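Local atomic coordinates of putative ABC-transporter ATP-binding protein (Alicyclobacillus acidocaldarius, PDB entry 1Z47), a protein that probably binds and hydrolyses ATP as the nucleotide-binding subunit of a putative ABC-type sulfate transporter. Residues 103-108 with 125-130; 302-307 with 316-321; 14-19 with 35-40. All coordinates share one frame; numbering follows the deposited sequence.

Contact 1: 103-108 with 125-130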
loop_
_atom_site.group_PDB
_atom_site.type_symbol
_atom_site.label_atom_id
_atom_site.label_comp_id
_atom_site.label_asym_id
_atom_site.label_seq_id
_atom_site.Cartn_x
_atom_site.Cartn_y
_atom_site.Cartn_z
ATOM N N THR B 103 -9.558 30.415 -9.177
ATOM C CA THR B 103 -9.584 30.169 -7.749
ATOM C C THR B 103 -10.368 28.872 -7.502
ATOM O O THR B 103 -11.022 28.327 -8.393
ATOM C CB THR B 103 -10.308 31.283 -6.993
ATOM O OG1 THR B 103 -11.642 31.416 -7.513
ATOM C CG2 THR B 103 -9.533 32.608 -7.114
ATOM N N VAL B 104 -10.256 28.394 -6.280
ATOM C CA VAL B 104 -10.948 27.216 -5.844
ATOM C C VAL B 104 -12.430 27.447 -6.101
ATOM O O VAL B 104 -13.103 26.611 -6.722
ATOM C CB VAL B 104 -10.664 26.993 -4.374
ATOM C CG1 VAL B 104 -11.629 25.941 -3.787
ATOM C CG2 VAL B 104 -9.184 26.551 -4.219
ATOM N N TYR B 105 -12.935 28.596 -5.680
ATOM C CA TYR B 105 -14.360 28.899 -5.883
ATOM C C TYR B 105 -14.779 28.739 -7.342
ATOM O O TYR B 105 -15.819 28.138 -7.661
ATOM C CB TYR B 105 -14.672 30.335 -5.450
ATOM C CG TYR B 105 -16.131 30.721 -5.639
ATOM C CD1 TYR B 105 -17.006 30.762 -4.554
ATOM C CD2 TYR B 105 -16.631 31.047 -6.897
ATOM C CE1 TYR B 105 -18.351 31.127 -4.715
ATOM C CE2 TYR B 105 -17.963 31.406 -7.071
ATOM C CZ TYR B 105 -18.816 31.444 -5.972
ATOM O OH TYR B 105 -20.137 31.804 -6.139
ATOM N N ASP B 106 -13.994 29.299 -8.242
ATOM C CA ASP B 106 -14.362 29.235 -9.651
ATOM C C ASP B 106 -14.172 27.862 -10.259
ATOM O O ASP B 106 -14.915 27.483 -11.167
ATOM C CB ASP B 106 -13.610 30.304 -10.440
ATOM C CG ASP B 106 -14.122 31.691 -10.141
ATOM O OD1 ASP B 106 -15.243 31.800 -9.598
ATOM O OD2 ASP B 106 -13.425 32.671 -10.449
ATOM N N ASN B 107 -13.193 27.114 -9.756
ATOM C CA ASN B 107 -12.964 25.758 -10.246
ATOM C C ASN B 107 -14.198 24.924 -9.941
ATOM O O ASN B 107 -14.672 24.169 -10.788
ATOM C CB ASN B 107 -11.766 25.124 -9.550
ATOM C CG ASN B 107 -10.519 25.163 -10.400
ATOM O OD1 ASN B 107 -10.345 24.341 -11.304
ATOM N ND2 ASN B 107 -9.645 26.127 -10.127
ATOM N N VAL B 108 -14.714 25.082 -8.722
ATOM C CA VAL B 108 -15.888 24.341 -8.265
ATOM C C VAL B 108 -17.227 24.767 -8.870
ATOM O O VAL B 108 -18.125 23.941 -9.000
ATOM C CB VAL B 108 -16.011 24.396 -6.720
ATOM C CG1 VAL B 108 -17.371 23.884 -6.272
ATOM C CG2 VAL B 108 -14.911 23.551 -6.091
ATOM N N ARG B 125 -24.861 26.866 -3.974
ATOM C CA ARG B 125 -24.465 25.475 -4.235
ATOM C C ARG B 125 -22.960 25.365 -3.972
ATOM O O ARG B 125 -22.486 24.444 -3.298
ATOM C CB ARG B 125 -24.735 25.148 -5.706
ATOM C CG ARG B 125 -25.324 23.774 -6.054
ATOM C CD ARG B 125 -24.408 22.584 -5.832
ATOM N NE ARG B 125 -24.758 21.838 -4.622
ATOM C CZ ARG B 125 -24.696 20.510 -4.507
ATOM N NH1 ARG B 125 -24.301 19.765 -5.532
ATOM N NH2 ARG B 125 -25.014 19.925 -3.360
ATOM N N VAL B 126 -22.210 26.319 -4.519
ATOM C CA VAL B 126 -20.753 26.314 -4.354
ATOM C C VAL B 126 -20.342 26.460 -2.907
ATOM O O VAL B 126 -19.531 25.678 -2.399
ATOM C CB VAL B 126 -20.108 27.410 -5.205
ATOM C CG1 VAL B 126 -18.577 27.502 -4.915
ATOM C CG2 VAL B 126 -20.372 27.105 -6.667
ATOM N N ARG B 127 -20.919 27.433 -2.215
ATOM C CA ARG B 127 -20.559 27.635 -0.827
ATOM C C ARG B 127 -20.895 26.413 -0.015
ATOM O O ARG B 127 -20.203 26.085 0.957
ATOM C CB ARG B 127 -21.260 28.884 -0.278
ATOM C CG ARG B 127 -20.873 30.109 -1.093
ATOM C CD ARG B 127 -21.292 31.429 -0.482
ATOM N NE ARG B 127 -20.965 32.527 -1.396
ATOM C CZ ARG B 127 -19.729 32.900 -1.728
ATOM N NH1 ARG B 127 -18.669 32.278 -1.218
ATOM N NH2 ARG B 127 -19.553 33.892 -2.596
ATOM N N GLU B 128 -21.955 25.732 -0.435
ATOM C CA GLU B 128 -22.411 24.520 0.221
ATOM C C GLU B 128 -21.303 23.466 0.144
ATOM O O GLU B 128 -20.911 22.893 1.151
ATOM C CB GLU B 128 -23.661 23.987 -0.494
ATOM C CG GLU B 128 -24.359 22.829 0.221
ATOM C CD GLU B 128 -25.240 21.980 -0.704
ATOM O OE1 GLU B 128 -25.963 22.538 -1.568
ATOM O OE2 GLU B 128 -25.214 20.735 -0.556
ATOM N N LEU B 129 -20.830 23.208 -1.072
ATOM C CA LEU B 129 -19.787 22.215 -1.296
ATOM C C LEU B 129 -18.478 22.569 -0.589
ATOM O O LEU B 129 -17.853 21.713 0.044
ATOM C CB LEU B 129 -19.546 22.051 -2.796
ATOM C CG LEU B 129 -20.697 21.377 -3.539
ATOM C CD1 LEU B 129 -20.501 21.506 -5.042
ATOM C CD2 LEU B 129 -20.768 19.919 -3.105
ATOM N N LEU B 130 -18.076 23.833 -0.676
ATOM C CA LEU B 130 -16.824 24.259 -0.048
ATOM C C LEU B 130 -16.803 24.058 1.466
ATOM O O LEU B 130 -15.793 23.613 2.017
ATOM C CB LEU B 130 -16.508 25.727 -0.400
ATOM C CG LEU B 130 -16.256 26.029 -1.882
ATOM C CD1 LEU B 130 -15.923 27.510 -2.032
ATOM C CD2 LEU B 130 -15.114 25.165 -2.429
#

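Contact 2: 302-307 with 316-321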
loop_
_atom_site.group_PDB
_atom_site.type_symbol
_atom_site.label_atom_id
_atom_site.label_comp_id
_atom_site.label_asym_id
_atom_site.label_seq_id
_atom_site.Cartn_x
_atom_site.Cartn_y
_atom_site.Cartn_z
ATOM N N GLN B 302 12.353 -24.266 8.898
ATOM C CA GLN B 302 13.391 -23.544 9.600
ATOM C C GLN B 302 13.107 -22.075 9.308
ATOM O O GLN B 302 12.810 -21.701 8.172
ATOM C CB GLN B 302 14.767 -23.960 9.080
ATOM C CG GLN B 302 15.918 -23.393 9.874
ATOM C CD GLN B 302 17.250 -23.985 9.463
ATOM O OE1 GLN B 302 17.639 -23.925 8.294
ATOM N NE2 GLN B 302 17.963 -24.557 10.427
ATOM N N VAL B 303 13.184 -21.250 10.339
ATOM C CA VAL B 303 12.901 -19.833 10.191
ATOM C C VAL B 303 13.964 -19.085 9.420
ATOM O O VAL B 303 15.146 -19.158 9.739
ATOM C CB VAL B 303 12.731 -19.180 11.568
ATOM C CG1 VAL B 303 12.698 -17.655 11.430
ATOM C CG2 VAL B 303 11.462 -19.710 12.229
ATOM N N VAL B 304 13.541 -18.379 8.381
ATOM C CA VAL B 304 14.473 -17.594 7.603
ATOM C C VAL B 304 14.572 -16.294 8.392
ATOM O O VAL B 304 15.660 -15.850 8.739
ATOM C CB VAL B 304 13.936 -17.320 6.184
ATOM C CG1 VAL B 304 14.947 -16.518 5.392
ATOM C CG2 VAL B 304 13.642 -18.639 5.480
ATOM N N ARG B 305 13.429 -15.686 8.686
ATOM C CA ARG B 305 13.443 -14.465 9.478
ATOM C C ARG B 305 12.064 -13.962 9.848
ATOM O O ARG B 305 11.052 -14.508 9.401
ATOM C CB ARG B 305 14.254 -13.361 8.783
ATOM C CG ARG B 305 13.636 -12.755 7.580
ATOM C CD ARG B 305 13.800 -11.259 7.645
ATOM N NE ARG B 305 12.940 -10.613 6.668
ATOM C CZ ARG B 305 12.618 -9.323 6.687
ATOM N NH1 ARG B 305 13.088 -8.523 7.643
ATOM N NH2 ARG B 305 11.812 -8.840 5.754
ATOM N N SER B 306 12.047 -12.943 10.709
ATOM C CA SER B 306 10.814 -12.324 11.185
ATOM C C SER B 306 10.888 -10.804 11.032
ATOM O O SER B 306 11.975 -10.232 10.940
ATOM C CB SER B 306 10.571 -12.686 12.659
ATOM O OG SER B 306 9.876 -13.923 12.815
ATOM N N ALA B 307 9.723 -10.162 10.976
ATOM C CA ALA B 307 9.642 -8.707 10.856
ATOM C C ALA B 307 8.434 -8.241 11.665
ATOM O O ALA B 307 7.319 -8.705 11.467
ATOM C CB ALA B 307 9.495 -8.278 9.378
ATOM N N TRP B 316 8.848 -15.690 8.042
ATOM C CA TRP B 316 9.083 -16.497 6.851
ATOM C C TRP B 316 9.862 -17.759 7.247
ATOM O O TRP B 316 10.886 -17.680 7.933
ATOM C CB TRP B 316 9.873 -15.700 5.808
ATOM C CG TRP B 316 9.027 -14.629 5.147
ATOM C CD1 TRP B 316 8.210 -14.777 4.056
ATOM C CD2 TRP B 316 8.847 -13.282 5.603
ATOM N NE1 TRP B 316 7.527 -13.603 3.808
ATOM C CE2 TRP B 316 7.900 -12.670 4.745
ATOM C CE3 TRP B 316 9.386 -12.535 6.661
ATOM C CZ2 TRP B 316 7.484 -11.340 4.910
ATOM C CZ3 TRP B 316 8.971 -11.208 6.828
ATOM C CH2 TRP B 316 8.026 -10.630 5.952
ATOM N N ILE B 317 9.356 -18.909 6.818
ATOM C CA ILE B 317 9.990 -20.206 7.100
ATOM C C ILE B 317 10.141 -21.055 5.826
ATOM O O ILE B 317 9.331 -20.958 4.895
ATOM C CB ILE B 317 9.165 -21.008 8.120
ATOM C CG1 ILE B 317 7.760 -21.233 7.571
ATOM C CG2 ILE B 317 9.127 -20.255 9.464
ATOM C CD1 ILE B 317 6.864 -22.097 8.431
ATOM N N ARG B 318 11.189 -21.878 5.793
ATOM C CA ARG B 318 11.470 -22.753 4.646
ATOM C C ARG B 318 11.296 -24.199 5.057
ATOM O O ARG B 318 11.980 -24.677 5.961
ATOM C CB ARG B 318 12.903 -22.572 4.166
ATOM C CG ARG B 318 13.274 -23.444 2.957
ATOM C CD ARG B 318 14.780 -23.430 2.744
ATOM N NE ARG B 318 15.299 -22.072 2.871
ATOM C CZ ARG B 318 15.141 -21.121 1.953
ATOM N NH1 ARG B 318 15.634 -19.906 2.158
ATOM N NH2 ARG B 318 14.511 -21.396 0.816
ATOM N N THR B 319 10.376 -24.887 4.400
ATOM C CA THR B 319 10.125 -26.293 4.688
ATOM C C THR B 319 11.273 -27.155 4.194
ATOM O O THR B 319 12.188 -26.682 3.517
ATOM C CB THR B 319 8.874 -26.784 3.983
ATOM O OG1 THR B 319 9.092 -26.777 2.564
ATOM C CG2 THR B 319 7.729 -25.898 4.312
ATOM N N LYS B 320 11.207 -28.434 4.536
ATOM C CA LYS B 320 12.214 -29.406 4.120
ATOM C C LYS B 320 12.271 -29.455 2.588
ATOM O O LYS B 320 13.350 -29.530 1.998
ATOM C CB LYS B 320 11.847 -30.786 4.676
ATOM C CG LYS B 320 10.537 -31.354 4.114
ATOM C CD LYS B 320 9.347 -30.452 4.432
ATOM C CE LYS B 320 8.133 -30.800 3.589
ATOM N NZ LYS B 320 6.942 -30.036 4.049
ATOM N N ASP B 321 11.097 -29.388 1.967
ATOM C CA ASP B 321 10.938 -29.421 0.516
ATOM C C ASP B 321 11.314 -28.094 -0.172
ATOM O O ASP B 321 11.196 -27.955 -1.388
ATOM C CB ASP B 321 9.487 -29.801 0.183
ATOM C CG ASP B 321 9.234 -29.910 -1.311
ATOM O OD1 ASP B 321 8.960 -28.862 -1.946
ATOM O OD2 ASP B 321 9.320 -31.038 -1.858
#

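Contact 3: 14-19 with 35-40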
loop_
_atom_site.group_PDB
_atom_site.type_symbol
_atom_site.label_atom_id
_atom_site.label_comp_id
_atom_site.label_asym_id
_atom_site.label_seq_id
_atom_site.Cartn_x
_atom_site.Cartn_y
_atom_site.Cartn_z
ATOM N N THR B 14 -27.773 1.653 -10.149
ATOM C CA THR B 14 -27.970 2.766 -11.120
ATOM C C THR B 14 -27.156 2.480 -12.377
ATOM O O THR B 14 -27.255 3.210 -13.352
ATOM C CB THR B 14 -27.484 4.123 -10.533
ATOM O OG1 THR B 14 -27.410 4.030 -9.104
ATOM C CG2 THR B 14 -28.442 5.254 -10.914
ATOM N N ILE B 15 -26.339 1.425 -12.353
ATOM C CA ILE B 15 -25.509 1.101 -13.515
ATOM C C ILE B 15 -25.615 -0.364 -13.925
ATOM O O ILE B 15 -25.673 -1.256 -13.075
ATOM C CB ILE B 15 -24.002 1.400 -13.252
ATOM C CG1 ILE B 15 -23.829 2.798 -12.646
ATOM C CG2 ILE B 15 -23.234 1.323 -14.565
ATOM C CD1 ILE B 15 -22.371 3.181 -12.385
ATOM N N GLU B 16 -25.635 -0.615 -15.230
ATOM C CA GLU B 16 -25.718 -1.994 -15.695
ATOM C C GLU B 16 -25.042 -2.217 -17.027
ATOM O O GLU B 16 -25.159 -1.416 -17.963
ATOM C CB GLU B 16 -27.180 -2.473 -15.771
ATOM C CG GLU B 16 -27.308 -3.942 -16.222
ATOM C CD GLU B 16 -28.720 -4.517 -16.065
ATOM O OE1 GLU B 16 -28.908 -5.711 -16.398
ATOM O OE2 GLU B 16 -29.636 -3.792 -15.610
ATOM N N PHE B 17 -24.284 -3.302 -17.100
ATOM C CA PHE B 17 -23.628 -3.658 -18.345
ATOM C C PHE B 17 -24.371 -4.884 -18.872
ATOM O O PHE B 17 -24.659 -5.809 -18.119
ATOM C CB PHE B 17 -22.141 -4.005 -18.118
ATOM C CG PHE B 17 -21.212 -2.816 -18.219
ATOM C CD1 PHE B 17 -19.916 -2.973 -18.713
ATOM C CD2 PHE B 17 -21.624 -1.549 -17.809
ATOM C CE1 PHE B 17 -19.042 -1.885 -18.799
ATOM C CE2 PHE B 17 -20.759 -0.456 -17.890
ATOM C CZ PHE B 17 -19.467 -0.623 -18.385
ATOM N N VAL B 18 -24.681 -4.875 -20.159
ATOM C CA VAL B 18 -25.385 -5.995 -20.784
ATOM C C VAL B 18 -24.514 -6.559 -21.893
ATOM O O VAL B 18 -24.397 -5.961 -22.969
ATOM C CB VAL B 18 -26.741 -5.544 -21.382
ATOM C CG1 VAL B 18 -27.440 -6.734 -22.063
ATOM C CG2 VAL B 18 -27.618 -4.977 -20.285
ATOM N N GLY B 19 -23.884 -7.697 -21.611
ATOM C CA GLY B 19 -23.028 -8.343 -22.591
ATOM C C GLY B 19 -22.098 -7.365 -23.278
ATOM O O GLY B 19 -21.963 -7.373 -24.501
ATOM N N SER B 35 -21.316 -8.514 -17.788
ATOM C CA SER B 35 -22.636 -8.089 -17.335
ATOM C C SER B 35 -22.669 -8.012 -15.812
ATOM O O SER B 35 -22.213 -8.922 -15.125
ATOM C CB SER B 35 -23.717 -9.066 -17.811
ATOM O OG SER B 35 -23.774 -9.089 -19.225
ATOM N N PHE B 36 -23.197 -6.917 -15.278
ATOM C CA PHE B 36 -23.298 -6.756 -13.837
ATOM C C PHE B 36 -24.294 -5.657 -13.556
ATOM O O PHE B 36 -24.630 -4.866 -14.432
ATOM C CB PHE B 36 -21.932 -6.393 -13.212
ATOM C CG PHE B 36 -21.288 -5.161 -13.804
ATOM C CD1 PHE B 36 -21.757 -3.888 -13.487
ATOM C CD2 PHE B 36 -20.225 -5.276 -14.700
ATOM C CE1 PHE B 36 -21.177 -2.745 -14.054
ATOM C CE2 PHE B 36 -19.635 -4.142 -15.275
ATOM C CZ PHE B 36 -20.114 -2.871 -14.950
ATOM N N GLN B 37 -24.762 -5.610 -12.323
ATOM C CA GLN B 37 -25.708 -4.585 -11.934
ATOM C C GLN B 37 -25.224 -3.947 -10.647
ATOM O O GLN B 37 -25.064 -4.632 -9.631
ATOM C CB GLN B 37 -27.088 -5.190 -11.692
ATOM C CG GLN B 37 -27.598 -6.099 -12.797
ATOM C CD GLN B 37 -29.056 -6.469 -12.587
ATOM O OE1 GLN B 37 -29.955 -5.668 -12.854
ATOM N NE2 GLN B 37 -29.298 -7.676 -12.089
ATOM N N ILE B 38 -24.995 -2.639 -10.689
ATOM C CA ILE B 38 -24.562 -1.908 -9.503
ATOM C C ILE B 38 -25.788 -1.203 -8.907
ATOM O O ILE B 38 -26.548 -0.548 -9.625
ATOM C CB ILE B 38 -23.461 -0.880 -9.865
ATOM C CG1 ILE B 38 -22.162 -1.628 -10.212
ATOM C CG2 ILE B 38 -23.222 0.069 -8.709
ATOM C CD1 ILE B 38 -21.034 -0.727 -10.707
ATOM N N ARG B 39 -25.975 -1.354 -7.597
ATOM C CA ARG B 39 -27.107 -0.753 -6.891
ATOM C C ARG B 39 -26.987 0.766 -6.670
ATOM O O ARG B 39 -25.884 1.335 -6.629
ATOM C CB ARG B 39 -27.293 -1.445 -5.536
ATOM C CG ARG B 39 -27.242 -2.975 -5.601
ATOM C CD ARG B 39 -27.494 -3.612 -4.238
ATOM N NE ARG B 39 -28.922 -3.664 -3.913
ATOM C CZ ARG B 39 -29.417 -4.026 -2.732
ATOM N NH1 ARG B 39 -30.729 -4.040 -2.544
ATOM N NH2 ARG B 39 -28.606 -4.364 -1.734
ATOM N N GLU B 40 -28.135 1.423 -6.523
ATOM C CA GLU B 40 -28.147 2.864 -6.296
ATOM C C GLU B 40 -27.504 3.217 -4.949
ATOM O O GLU B 40 -27.767 2.573 -3.917
ATOM C CB GLU B 40 -29.593 3.401 -6.370
ATOM C CG GLU B 40 -30.210 3.309 -7.781
ATOM C CD GLU B 40 -31.641 3.860 -7.878
ATOM O OE1 GLU B 40 -31.844 5.088 -7.712
ATOM O OE2 GLU B 40 -32.568 3.058 -8.132
#

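Contact 1: 103-108 with 125-130
Y105 reaches from helix 104-109 to helix 119-132 with CG anti to the backbone N (chi1 180°). The Y105 and V126 side chains cross at about a right angle. V126 CG1 lies over one ring face, 3.9 Å from the centroid of the Y105 ring, in a CH-pi contact. The methyl is off centre, toward CD1 and CE1. R127 reaches the same CD1/CE1 border from the other side of the ring plane, obliquely, on a chain extended from CG to NE. One face of its guanidinium lies against Y105 CE1, with R127 NH2 at 3.7 Å from that carbon. The two planes are tilted by 42°, so the groups do not lie flat on each other. The R127 charge also has a long, weak ion pair with D123.

The two helix segments cross at 113°. They belong to the helical subdomain of the ABC ATPase, which in this family runs between the Q-loop and the signature motif. Helix 148-160 packs against V104 and V108 through V154.

V108 points at helix 119-132 and splits its two methyls. CG1 of V108 meets V126 CG1 at 4.0 Å and also touches L129 CD1. V108 and L130 slide past each other in opposite directions, CG2 against CD2. The same L130 CD2 touches V104 CG1 at 3.8 Å, so one leucine methyl serves both valines. No hydrogen bond joins the two segments.

T103 is the N-cap of its helix. Its OG1 accepts from D106 N at 3.2 Å. T103 O receives both N107 N and N107 ND2, the latter from above the carbonyl plane.

Contact 2: 302-307 with 316-321
Strands 301-308 and 312-319 form a beta hairpin with a classic bulge, in an antiparallel sheet of the C-terminal part of the chain. V304 and R305 both face W316. W316 O takes a bond from V304 N at 2.8 Å and a weak one from R305 N. Before the bulge, Q302 and R318 form a hydrogen-bonded pair. V303 and I317 lie on the opposite face, where their CG2 methyls touch at 3.7 Å.

The R305 and W316 side chains run side by side in the same direction. The guanidinium and indole planes are only 6° apart, but the approach is oblique. R305 NH2 is 3.9 Å from W316 CZ3. A307 CB meets that same carbon in the ring plane, at the edge.

Further out, R305 NH2 donates to E211 O of the second subunit, and E211 of that subunit also packs on W316 and A307. An alanine in place of R305 lacks the guanidinium, which would probably loosen the hold on the second subunit and the contact beside W316 CZ3. E326 of strand 324-330 also touches W316. W316 N donates to R305 O at 2.8 Å, nearly along the C=O axis (173°).

Contact 3: 14-19 with 35-40
T14, the first modelled residue, meets the end of strand 34-38 and E40 just after it. T14 N donates to I38 O at 2.6 Å, in the carbonyl plane. I15 N reaches the same oxygen by a weak bond, so T14 and I15 both face I38 in a classic beta bulge. T14 OG1 lies tight against E40, 3.1 Å from E40 CA, and its hydrogen-bond partner is T198.

I15 and I38 pair across the strands, CB to CB. I15 O accepts from I38 N at 2.8 Å with a nearly straight bond (170°). The two isoleucines face inward, toward V200 of strand 198-203. E16 points to the other face. Its extended chain lies alongside Q37, running the same way, and E16 CA makes a CA-H...O contact with F36 O.

These strands are part of the antiparallel beta subdomain of the ABC ATPase. Its inner face packs on helix 54-62, which follows the probable Walker A loop. F17 touches I57, L60 and I61 of that helix.

F17 N donates to F36 O at 3.1 Å. The return bond, from F36 N to F17 O, is weak. The two rings form an offset stack, with centroids 4.6 Å apart and planes tilted by 25°. F36 CG takes the crowded position between its backbone N and carbonyl carbon (chi1 56°). F36 CZ then lies over a face of the F17 ring, 3.4 Å from F17 CG, while F17 CB covers a face of the F36 ring. L217 touches F36 from strand 215-220.

At V18 and G19 the chain turns a corner. G19 N donates to S35 OG at 2.8 Å.

Contacts 1 and 3 both lie in the ATPase part of the chain, about 16 Å apart at their nearest atoms. Contact 2 lies in the C-terminal part, on the opposite side of the chain's centre from each of them. The three share no helix or strand. Contact 1 is the most buried and joins helices by side chains alone. Contacts 2 and 3 are partly buried pairs of antiparallel strands, held mainly by backbone hydrogen bonds, each with a classic bulge, within the pairing in contact 2 and at its end in contact 3. Contact 3 turns an apolar face to the ATPase interior. Only contact 2 touches the second subunit, through R305, A307 and W316.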